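Local coordinates for putative uncharacterized protein (Trypanosoma congolense, PDB 4E40) that probably serves as a cell-surface receptor that binds the haptoglobin-hemoglobin complex, allowing the trypanosome to take up heme, at residues E65-A70 with K235-A240. Sequence-based numbering, arbitrary orientation. Where two conformers were deposited one is given.
Sequences ERASAA and KAAEEA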
# COMPACT_ATOMS: atom_id res chain seq x y z
N GLU A 65 35.53 8.84 -4.93
CA GLU A 65 36.42 9.84 -5.49
C GLU A 65 37.64 10.10 -4.63
O GLU A 65 38.75 10.36 -5.18
CB GLU A 65 35.62 11.11 -5.89
CG GLU A 65 34.61 10.87 -7.04
CD GLU A 65 35.16 10.07 -8.25
OE1 GLU A 65 36.22 10.41 -8.82
OE2 GLU A 65 34.56 9.05 -8.63
N ARG A 66 37.50 10.04 -3.31
CA ARG A 66 38.66 10.11 -2.41
C ARG A 66 39.60 8.94 -2.67
O ARG A 66 40.85 9.10 -2.70
CB ARG A 66 38.23 10.18 -0.98
CG ARG A 66 37.61 11.55 -0.67
CD ARG A 66 37.38 11.71 0.84
NE ARG A 66 36.03 11.36 1.20
CZ ARG A 66 35.65 10.19 1.71
NH1 ARG A 66 34.38 10.03 1.97
NH2 ARG A 66 36.54 9.21 1.93
N ALA A 67 39.01 7.75 -2.90
CA ALA A 67 39.87 6.60 -3.18
C ALA A 67 40.62 6.79 -4.53
O ALA A 67 41.84 6.47 -4.62
CB ALA A 67 39.03 5.31 -3.16
N SER A 68 39.93 7.32 -5.55
CA SER A 68 40.49 7.56 -6.89
C SER A 68 41.61 8.59 -6.78
O SER A 68 42.67 8.43 -7.43
CB SER A 68 39.45 8.07 -7.85
OG SER A 68 38.58 7.00 -8.23
N ALA A 69 41.39 9.59 -5.93
CA ALA A 69 42.46 10.60 -5.70
C ALA A 69 43.73 9.98 -5.07
O ALA A 69 44.85 10.34 -5.47
CB ALA A 69 41.95 11.81 -4.93
N ALA A 70 43.54 9.00 -4.15
CA ALA A 70 44.65 8.24 -3.52
C ALA A 70 45.43 7.41 -4.54
O ALA A 70 46.68 7.45 -4.55
CB ALA A 70 44.15 7.40 -2.33
N LYS A 235 35.10 1.72 4.01
CA LYS A 235 36.31 1.11 4.60
C LYS A 235 37.42 0.95 3.60
O LYS A 235 38.56 1.20 3.93
CB LYS A 235 35.95 -0.24 5.24
CG LYS A 235 34.96 -0.09 6.40
CD LYS A 235 35.63 0.40 7.69
CE LYS A 235 34.61 1.04 8.62
NZ LYS A 235 35.26 1.37 9.92
N ALA A 236 37.08 0.55 2.38
CA ALA A 236 38.10 0.39 1.35
C ALA A 236 38.70 1.75 0.96
O ALA A 236 39.91 1.89 0.78
CB ALA A 236 37.47 -0.29 0.13
N ALA A 237 37.84 2.75 0.85
CA ALA A 237 38.39 4.10 0.59
C ALA A 237 39.29 4.59 1.73
O ALA A 237 40.32 5.22 1.45
CB ALA A 237 37.27 5.10 0.30
N GLU A 238 38.93 4.34 2.97
CA GLU A 238 39.77 4.69 4.08
C GLU A 238 41.15 4.03 3.95
O GLU A 238 42.22 4.68 4.05
CB GLU A 238 39.09 4.33 5.40
CG GLU A 238 37.91 5.19 5.79
CD GLU A 238 37.08 4.56 6.89
OE1 GLU A 238 37.61 3.68 7.60
OE2 GLU A 238 35.88 4.91 7.04
N GLU A 239 41.16 2.73 3.67
CA GLU A 239 42.44 2.05 3.47
C GLU A 239 43.27 2.68 2.36
O GLU A 239 44.50 2.89 2.51
CB GLU A 239 42.28 0.51 3.29
CG GLU A 239 43.70 -0.09 3.45
CD GLU A 239 43.89 -1.51 2.92
OE1 GLU A 239 42.96 -2.10 2.33
OE2 GLU A 239 45.05 -1.97 3.08
N ALA A 240 42.63 3.01 1.24
CA ALA A 240 43.33 3.64 0.14
C ALA A 240 43.97 4.97 0.63
O ALA A 240 45.13 5.23 0.30
CB ALA A 240 42.43 3.87 -1.06
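A67 and A237 have the nearest CA atoms across two helix segments that run the same way, 4.8 Å apart. The axes of 65-70 and 235-240 come within 8.5 Å and make an angle of 27°. Small side chains permit this spacing. The CB of A67 sits against A237 CB at 3.9 Å and reaches A240 CB at 4.2 Å. One turn on, A70 points its methyl at the other helix. Its CB lies 3.5 Å from A240 O and 4.1 Å from A240 CB. The buried part of the contact is therefore methyl against methyl and methyl against backbone, with no hydrogen bond between the segments. A67, A70, A237 and A240 are all buried.

R66 borders this patch on its exposed side. Its CB does not point at the partner helix, but the chain bends at chi3 (-96°) and brings the guanidinium nearer. NH2 comes within 4.5 Å of A237 CB, with the group oblique to that methyl. The same NH2 forms a salt bridge with E241, so the charged end spans the two helices beside the alanines.

The contact is close alanine packing between helix 28-73 and helix 192-246, far from the centre of the elongated bundle. A70 O accepts a hydrogen bond from S244. Helix 82-147 packs against both partners, touching A67 through A91 and A236 through V93, and completes a three-helix bundle here.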